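Local coordinates for glucose-6-phosphate acetyltransferase 1 (Arabidopsis thaliana, PDB 3T90), which catalyses transfer of the acetyl group from acetyl-CoA to D-glucosamine 6-phosphate, an early step in making UDP-N-acetylglucosamine, at residues E73-F76 with K82-H85; Y118-D123 with C135-K140; K17-L22 with H51-I56. One frame throughout, in Å; residues are numbered along the deposited sequence.

Contact 1 (E73-F76 with K82-H85); sequences EKKF and KAGH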
loop_
_atom_site.group_PDB
_atom_site.type_symbol
_atom_site.label_atom_id
_atom_site.label_comp_id
_atom_site.label_asym_id
_atom_site.label_seq_id
_atom_site.Cartn_x
_atom_site.Cartn_y
_atom_site.Cartn_z
ATOM N N GLU A 73 -3.615 3.742 -4.456
ATOM C CA GLU A 73 -4.287 4.262 -3.234
ATOM C C GLU A 73 -4.742 5.698 -3.508
ATOM O O GLU A 73 -3.877 6.541 -3.781
ATOM C CB GLU A 73 -3.281 4.304 -2.118
ATOM C CG GLU A 73 -3.963 4.840 -0.787
ATOM C CD GLU A 73 -2.934 5.326 0.181
ATOM O OE1 GLU A 73 -3.263 6.019 1.169
ATOM O OE2 GLU A 73 -1.715 5.120 0.022
ATOM N N LYS A 74 -6.027 5.956 -3.386
ATOM C CA LYS A 74 -6.510 7.350 -3.443
ATOM C C LYS A 74 -6.381 8.003 -2.098
ATOM O O LYS A 74 -6.752 7.421 -1.081
ATOM C CB LYS A 74 -7.948 7.345 -3.856
ATOM C CG LYS A 74 -8.127 6.831 -5.325
ATOM C CD LYS A 74 -9.576 6.841 -5.744
ATOM C CE LYS A 74 -9.628 6.256 -7.155
ATOM N NZ LYS A 74 -9.813 4.748 -7.065
ATOM N N LYS A 75 -5.897 9.253 -2.089
ATOM C CA LYS A 75 -5.671 10.018 -0.851
ATOM C C LYS A 75 -6.385 11.332 -0.871
ATOM O O LYS A 75 -6.945 11.701 -1.960
ATOM C CB LYS A 75 -4.163 10.301 -0.714
ATOM C CG LYS A 75 -3.308 9.037 -0.574
ATOM C CD LYS A 75 -1.879 9.486 -0.350
ATOM C CE LYS A 75 -0.872 8.373 -0.050
ATOM N NZ LYS A 75 -1.105 7.775 1.325
ATOM N N PHE A 76 -6.380 12.077 0.233
ATOM C CA PHE A 76 -6.820 13.470 0.223
ATOM C C PHE A 76 -5.663 14.416 0.047
ATOM O O PHE A 76 -5.796 15.466 -0.574
ATOM C CB PHE A 76 -7.577 13.836 1.546
ATOM C CG PHE A 76 -8.939 13.213 1.661
ATOM C CD1 PHE A 76 -10.064 13.856 1.133
ATOM C CD2 PHE A 76 -9.108 12.028 2.286
ATOM C CE1 PHE A 76 -11.297 13.246 1.223
ATOM C CE2 PHE A 76 -10.355 11.435 2.367
ATOM C CZ PHE A 76 -11.452 12.077 1.854
ATOM N N LYS A 82 -3.031 10.341 -5.916
ATOM C CA LYS A 82 -3.006 8.869 -5.997
ATOM C C LYS A 82 -1.606 8.400 -5.912
ATOM O O LYS A 82 -0.694 8.974 -6.553
ATOM C CB LYS A 82 -3.635 8.363 -7.324
ATOM C CG LYS A 82 -5.091 8.576 -7.389
ATOM C CD LYS A 82 -5.625 7.797 -8.565
ATOM C CE LYS A 82 -5.116 8.274 -9.860
ATOM N NZ LYS A 82 -6.257 8.014 -10.918
ATOM N N ALA A 83 -1.356 7.402 -5.052
ATOM C CA ALA A 83 -0.033 6.801 -4.926
ATOM C C ALA A 83 -0.071 5.355 -5.328
ATOM O O ALA A 83 -0.944 4.595 -4.810
ATOM C CB ALA A 83 0.454 6.900 -3.444
ATOM N N GLY A 84 0.956 4.906 -6.032
ATOM C CA GLY A 84 1.060 3.475 -6.419
ATOM C C GLY A 84 1.895 2.741 -5.394
ATOM O O GLY A 84 2.965 3.203 -5.025
ATOM N N HIS A 85 1.405 1.602 -4.921
ATOM C CA HIS A 85 2.157 0.716 -3.991
ATOM C C HIS A 85 2.587 -0.530 -4.765
ATOM O O HIS A 85 1.718 -1.382 -5.094
ATOM C CB HIS A 85 1.216 0.285 -2.857
ATOM C CG HIS A 85 0.710 1.427 -2.023
ATOM N ND1 HIS A 85 1.382 1.808 -0.878
ATOM C CD2 HIS A 85 -0.254 2.338 -2.223
ATOM C CE1 HIS A 85 0.771 2.870 -0.347
ATOM N NE2 HIS A 85 -0.231 3.220 -1.138
#

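Contact 2 (Y118-D123 with C135-K140); sequences YKVILD and CGMSNK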
loop_
_atom_site.group_PDB
_atom_site.type_symbol
_atom_site.label_atom_id
_atom_site.label_comp_id
_atom_site.label_asym_id
_atom_site.label_seq_id
_atom_site.Cartn_x
_atom_site.Cartn_y
_atom_site.Cartn_z
ATOM N N TYR A 118 1.090 10.563 -8.204
ATOM C CA TYR A 118 2.215 11.525 -7.992
ATOM C C TYR A 118 3.509 10.796 -7.545
ATOM O O TYR A 118 4.592 11.386 -7.605
ATOM C CB TYR A 118 1.797 12.602 -6.968
ATOM C CG TYR A 118 1.587 12.095 -5.541
ATOM C CD1 TYR A 118 2.609 12.083 -4.631
ATOM C CD2 TYR A 118 0.369 11.606 -5.173
ATOM C CE1 TYR A 118 2.398 11.591 -3.302
ATOM C CE2 TYR A 118 0.148 11.122 -3.912
ATOM C CZ TYR A 118 1.144 11.150 -2.966
ATOM O OH TYR A 118 0.919 10.614 -1.686
ATOM N N LYS A 119 3.375 9.512 -7.107
ATOM C CA LYS A 119 4.508 8.743 -6.704
ATOM C C LYS A 119 4.175 7.270 -6.787
ATOM O O LYS A 119 3.003 6.867 -6.837
ATOM C CB LYS A 119 4.967 9.112 -5.249
ATOM C CG LYS A 119 4.045 8.475 -4.150
ATOM C CD LYS A 119 4.608 8.799 -2.753
ATOM C CE LYS A 119 3.686 8.198 -1.672
ATOM N NZ LYS A 119 4.245 8.470 -0.292
ATOM N N VAL A 120 5.262 6.485 -6.725
ATOM C CA VAL A 120 5.179 5.030 -6.499
ATOM C C VAL A 120 6.153 4.673 -5.414
ATOM O O VAL A 120 7.233 5.239 -5.354
ATOM C CB VAL A 120 5.427 4.240 -7.756
ATOM C CG1 VAL A 120 6.707 4.561 -8.458
ATOM C CG2 VAL A 120 5.212 2.823 -7.565
ATOM N N ILE A 121 5.738 3.777 -4.539
ATOM C CA ILE A 121 6.572 3.259 -3.481
ATOM C C ILE A 121 6.577 1.787 -3.397
ATOM O O ILE A 121 5.636 1.137 -3.841
ATOM C CB ILE A 121 6.131 3.905 -2.155
ATOM C CG1 ILE A 121 4.603 3.651 -1.821
ATOM C CG2 ILE A 121 6.377 5.427 -2.181
ATOM C CD1 ILE A 121 4.174 4.234 -0.428
ATOM N N LEU A 122 7.630 1.287 -2.789
ATOM C CA LEU A 122 7.706 -0.181 -2.529
ATOM C C LEU A 122 8.660 -0.373 -1.381
ATOM O O LEU A 122 9.360 0.560 -0.958
ATOM C CB LEU A 122 8.150 -0.981 -3.746
ATOM C CG LEU A 122 9.555 -0.636 -4.342
ATOM C CD1 LEU A 122 10.705 -1.311 -3.552
ATOM C CD2 LEU A 122 9.545 -0.993 -5.903
ATOM N N ASP A 123 8.652 -1.565 -0.812
ATOM C CA ASP A 123 9.632 -1.927 0.248
ATOM C C ASP A 123 10.517 -3.066 -0.224
ATOM O O ASP A 123 10.089 -3.938 -0.996
ATOM C CB ASP A 123 8.879 -2.266 1.547
ATOM C CG ASP A 123 7.950 -1.161 2.025
ATOM O OD1 ASP A 123 8.439 -0.126 2.479
ATOM O OD2 ASP A 123 6.720 -1.380 2.137
ATOM N N CYS A 135 16.279 1.836 -11.073
ATOM C CA CYS A 135 14.906 2.038 -11.631
ATOM C C CYS A 135 14.461 3.446 -11.335
ATOM O O CYS A 135 13.287 3.779 -11.618
ATOM C CB CYS A 135 13.913 1.039 -11.024
ATOM S SG CYS A 135 14.281 -0.723 -11.396
ATOM N N GLY A 136 15.350 4.313 -10.822
ATOM C CA GLY A 136 15.062 5.727 -10.581
ATOM C C GLY A 136 14.500 6.017 -9.201
ATOM O O GLY A 136 13.969 7.129 -8.929
ATOM N N MET A 137 14.585 5.028 -8.312
ATOM C CA MET A 137 13.986 5.247 -6.948
ATOM C C MET A 137 15.066 5.648 -5.931
ATOM O O MET A 137 16.305 5.498 -6.154
ATOM C CB MET A 137 13.332 3.969 -6.495
ATOM C CG MET A 137 12.446 3.373 -7.654
ATOM S SD MET A 137 11.409 1.985 -6.964
ATOM C CE MET A 137 10.154 2.984 -6.243
ATOM N N SER A 138 14.587 6.152 -4.792
ATOM C CA SER A 138 15.413 6.656 -3.723
ATOM C C SER A 138 14.935 6.087 -2.419
ATOM O O SER A 138 13.725 5.852 -2.225
ATOM C CB SER A 138 15.265 8.179 -3.623
ATOM O OG SER A 138 15.912 8.734 -4.771
ATOM N N ASN A 139 15.842 5.890 -1.480
ATOM C CA ASN A 139 15.478 5.385 -0.158
ATOM C C ASN A 139 15.550 6.498 0.894
ATOM O O ASN A 139 16.655 6.909 1.270
ATOM C CB ASN A 139 16.498 4.301 0.240
ATOM C CG ASN A 139 16.418 3.918 1.743
ATOM O OD1 ASN A 139 17.481 3.815 2.382
ATOM N ND2 ASN A 139 15.188 3.765 2.331
ATOM N N LYS A 140 14.412 6.931 1.429
ATOM C CA LYS A 140 14.423 7.958 2.447
ATOM C C LYS A 140 13.592 7.654 3.645
ATOM O O LYS A 140 13.435 8.521 4.528
ATOM C CB LYS A 140 13.904 9.280 1.805
ATOM C CG LYS A 140 14.812 9.838 0.611
ATOM C CD LYS A 140 16.225 10.135 1.075
ATOM C CE LYS A 140 17.182 10.232 -0.155
ATOM N NZ LYS A 140 16.604 11.301 -0.941
#

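Contact 3 (K17-L22 with H51-I56); sequences KGFIEL and HVICVI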
loop_
_atom_site.group_PDB
_atom_site.type_symbol
_atom_site.label_atom_id
_atom_site.label_comp_id
_atom_site.label_asym_id
_atom_site.label_seq_id
_atom_site.Cartn_x
_atom_site.Cartn_y
_atom_site.Cartn_z
ATOM N N LYS A 17 0.498 -21.966 -15.152
ATOM C CA LYS A 17 1.795 -21.600 -15.684
ATOM C C LYS A 17 2.789 -21.276 -14.580
ATOM O O LYS A 17 3.740 -20.533 -14.798
ATOM C CB LYS A 17 1.609 -20.412 -16.642
ATOM C CG LYS A 17 0.853 -20.750 -17.957
ATOM C CD LYS A 17 0.890 -19.544 -18.940
ATOM C CE LYS A 17 0.166 -20.031 -20.157
ATOM N NZ LYS A 17 0.069 -18.888 -21.100
ATOM N N GLY A 18 2.584 -21.815 -13.402
ATOM C CA GLY A 18 3.580 -21.647 -12.343
ATOM C C GLY A 18 3.618 -20.284 -11.671
ATOM O O GLY A 18 4.662 -19.951 -11.038
ATOM N N PHE A 19 2.508 -19.564 -11.784
ATOM C CA PHE A 19 2.390 -18.242 -11.052
ATOM C C PHE A 19 2.506 -18.370 -9.530
ATOM O O PHE A 19 3.335 -17.674 -8.919
ATOM C CB PHE A 19 1.121 -17.548 -11.505
ATOM C CG PHE A 19 0.893 -16.241 -10.803
ATOM C CD1 PHE A 19 1.709 -15.127 -11.042
ATOM C CD2 PHE A 19 -0.123 -16.142 -9.900
ATOM C CE1 PHE A 19 1.434 -13.928 -10.394
ATOM C CE2 PHE A 19 -0.389 -14.941 -9.236
ATOM C CZ PHE A 19 0.417 -13.850 -9.499
ATOM N N ILE A 20 1.716 -19.220 -8.900
ATOM C CA ILE A 20 1.762 -19.342 -7.463
ATOM C C ILE A 20 3.123 -19.943 -7.045
ATOM O O ILE A 20 3.765 -19.441 -6.098
ATOM C CB ILE A 20 0.595 -20.231 -6.971
ATOM C CG1 ILE A 20 -0.750 -19.574 -7.395
ATOM C CG2 ILE A 20 0.677 -20.500 -5.410
ATOM C CD1 ILE A 20 -0.951 -18.192 -6.665
ATOM N N GLU A 21 3.619 -20.907 -7.821
ATOM C CA GLU A 21 4.969 -21.457 -7.552
ATOM C C GLU A 21 6.040 -20.363 -7.547
ATOM O O GLU A 21 6.917 -20.387 -6.657
ATOM C CB GLU A 21 5.286 -22.559 -8.539
ATOM C CG GLU A 21 4.318 -23.773 -8.385
ATOM C CD GLU A 21 3.218 -23.703 -9.430
ATOM O OE1 GLU A 21 2.478 -22.670 -9.570
ATOM O OE2 GLU A 21 3.081 -24.721 -10.200
ATOM N N LEU A 22 5.979 -19.405 -8.472
ATOM C CA LEU A 22 6.974 -18.341 -8.522
ATOM C C LEU A 22 6.808 -17.439 -7.301
ATOM O O LEU A 22 7.840 -17.034 -6.697
ATOM C CB LEU A 22 6.754 -17.559 -9.809
ATOM C CG LEU A 22 7.527 -16.255 -9.861
ATOM C CD1 LEU A 22 9.076 -16.502 -9.760
ATOM C CD2 LEU A 22 7.153 -15.438 -11.130
ATOM N N HIS A 51 -5.638 -1.717 -9.725
ATOM C CA HIS A 51 -4.856 -2.886 -9.125
ATOM C C HIS A 51 -4.446 -3.795 -10.284
ATOM O O HIS A 51 -5.353 -4.621 -10.660
ATOM C CB HIS A 51 -5.701 -3.622 -8.042
ATOM C CG HIS A 51 -4.886 -4.523 -7.116
ATOM N ND1 HIS A 51 -5.405 -5.131 -5.975
ATOM C CD2 HIS A 51 -3.597 -4.851 -7.167
ATOM C CE1 HIS A 51 -4.426 -5.840 -5.399
ATOM N NE2 HIS A 51 -3.334 -5.731 -6.153
ATOM N N VAL A 52 -3.164 -3.680 -10.730
ATOM C CA VAL A 52 -2.534 -4.319 -11.939
ATOM C C VAL A 52 -1.453 -5.346 -11.472
ATOM O O VAL A 52 -0.717 -5.089 -10.534
ATOM C CB VAL A 52 -1.714 -3.328 -12.922
ATOM C CG1 VAL A 52 -0.717 -4.116 -13.876
ATOM C CG2 VAL A 52 -2.599 -2.387 -13.694
ATOM N N ILE A 53 -1.532 -6.571 -11.991
ATOM C CA ILE A 53 -0.484 -7.515 -11.803
ATOM C C ILE A 53 0.228 -7.764 -13.131
ATOM O O ILE A 53 -0.455 -8.171 -14.108
ATOM C CB ILE A 53 -0.997 -8.837 -11.244
ATOM C CG1 ILE A 53 -1.774 -8.541 -9.934
ATOM C CG2 ILE A 53 0.196 -9.829 -11.073
ATOM C CD1 ILE A 53 -2.287 -9.788 -9.247
ATOM N N CYS A 54 1.543 -7.530 -13.204
ATOM C CA CYS A 54 2.336 -7.747 -14.419
ATOM C C CYS A 54 2.987 -9.126 -14.263
ATOM O O CYS A 54 3.471 -9.494 -13.168
ATOM C CB CYS A 54 3.453 -6.660 -14.420
ATOM S SG CYS A 54 4.676 -6.880 -15.708
ATOM N N VAL A 55 3.011 -9.874 -15.369
ATOM C CA VAL A 55 3.828 -11.100 -15.464
ATOM C C VAL A 55 4.674 -11.104 -16.698
ATOM O O VAL A 55 4.291 -10.483 -17.737
ATOM C CB VAL A 55 2.937 -12.389 -15.468
ATOM C CG1 VAL A 55 2.203 -12.581 -14.141
ATOM C CG2 VAL A 55 2.030 -12.516 -16.675
ATOM N N ILE A 56 5.799 -11.789 -16.606
ATOM C CA ILE A 56 6.586 -12.063 -17.771
ATOM C C ILE A 56 6.600 -13.567 -17.913
ATOM O O ILE A 56 7.063 -14.276 -16.999
ATOM C CB ILE A 56 8.012 -11.547 -17.665
ATOM C CG1 ILE A 56 7.973 -10.063 -17.485
ATOM C CG2 ILE A 56 8.862 -11.974 -18.903
ATOM C CD1 ILE A 56 9.429 -9.414 -17.281
#

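Contact 1 (E73-F76 with K82-H85)
Glu-73 and Lys-74 pair with Ala-83 and Lys-82 as antiparallel strands, a buried beta ladder where strand 63-74 ends and strand 82-91 begins, with the short helix 77-80 in the connection between them. Glu-73 and Ala-83 form the hydrogen-bonded pair: Glu-73 N reaches Ala-83 O at 2.8 Å, and Ala-83 N returns a bond of 3.0 Å to Glu-73 O. In the next, non-hydrogen-bonded pair, the two lysines run alongside each other in the same direction, Lys-74 CG lying 4.1 Å from Lys-82 CG. The amino group of Lys-74 turns to a salt bridge with Asp-50. On the face that carries Glu-73 and Ala-83 the contact turns polar. Glu-73 keeps CG anti to its own amide nitrogen (chi1 -179°) and continues extended, which carries the carboxylate to the imidazole of His-85. There NE2 donates to Glu-73 OE2 at 2.7 Å; the oxygen lies at the ring edge, close to the imidazole plane, and receives the proton on its anti side. Lys-75 NZ forms a salt bridge to Glu-73 OE1 at 2.8 Å, coming from its syn side but well out of the carboxylate plane, and Lys-75 CE rests 3.9 Å from Ala-83 CB. Lys-75 NZ also bridges to Glu-87 and Asp-88 of the second subunit. With a partner on each oxygen, the Glu-73 carboxylate is hindered from turning and probably helps to position the ammonium group of Lys-75, a probable substrate-binding residue, within a cluster of acids shared by both subunits.

Contact 2 (Y118-D123 with C135-K140)
Leu-122 and Met-137 carry this contact, a small apolar meeting between strand 119-124 and the turn that leads into strand 138-147. It illustrates how one flexible side chain can bridge two pieces of backbone that share no hydrogen bond. The dense part is the end of the methionine. Met-137 SD lies 3.7 Å from Leu-122 CD2, and the two side chains cross at a slant. The thioether bends at its last torsion (chi3 80°), which swings Met-137 CE back along the strand until it stands 3.8 Å from the carbonyl O of Val-120 and 4.4 Å from Val-120 CG1. The methyl group thus sits in the dip between two residues that project from the same side of the strand, whereas the side chain of Ile-121, between them, leads away. An alanine in place of Leu-122 would lack the branch that meets the sulfur, and would probably open a gap beside Met-137 and give its thioether more freedom to turn. Past Met-137 the contact ends: Ser-138, Asn-139 and Lys-140 stand off from 118-123 and make no contact with it, and Lys-140 is exposed. On the other flank Gly-136, with its positive phi of 90°, closes helix 129-133 in a Schellman motif, Met-137 N bonding to Tyr-132 O and Gly-136 N to Glu-133 O, a turn that delivers the methionine to the sheet. Around the methionine, Met-109 of helix 100-114 packs on both Val-120 and Met-137, and Tyr-132 of helix 129-133 on Leu-122. Ile-86 of strand 82-91 borders Val-120 and Leu-122, while strand 119-124 pairs with an antiparallel strand of the second subunit, so the sheet runs on across the dimer interface.

Contact 3 (K17-L22 with H51-I56)
Phe-19 meets Val-55 and Ile-53 in a buried apolar contact, the first turn of helix 19-23 resting on strand 51-58. All contact across the two segments is of this one kind. Phe-19 CD1 lies 4.0 Å from Val-55 CG1, and the neighbouring ring atom CE1 is nearly as close at 4.1 Å; farther along the ring, Phe-19 CZ approaches Ile-53 CG2 at 4.3 Å. The benzyl group holds CG anti to the backbone nitrogen of the helix residue (chi1 178°), and this extends the ring from the helix toward the strand, where it crosses the valine side chain at about a right angle. Ile-53 and Val-55, two positions apart, both point to the helix, as the alternation of a beta strand requires, while Cys-54 faces the other way. Aromatic contact adds a partner from beyond the segments: Phe-76 of the second subunit meets the Phe-19 ring edge-to-face and also packs on Ile-53. Polar interactions serve the backbone and the margin. Gly-18 is the N-cap, its positive phi (76°) favouring glycine, and its O accepts the first helical bond from Leu-22 N at 2.9 Å. Just before it, Lys-17 NZ forms a salt bridge with Glu-57, farther along the same strand. Because Cys-54 and Ile-56 turn instead to helix 100-114, strand 51-58 has helices on both of its faces, the layered alpha/beta arrangement characteristic of the GNAT fold.

In the fold
Followed from the N terminus, the three contacts come in series, each closing its own loop before the next opens, with none enclosing or crossing another. Contact 3 closes the longest, bringing strand 51-58 against helix 19-23 after the excursion through helix 34-45. Contact 1 then closes a short connection between strands 63-74 and 82-91, and contact 2 gathers the chain around helix 129-133. One sheet unites them: strand 51-58 borders 63-74, then come 82-91 and 119-124. Contacts 1 and 2 touch directly, Gly-84 O lying 2.9 Å from Ile-121 N, whereas contact 3 stands apart, its centre about 23 Å from that of contact 1. All three touch the second subunit.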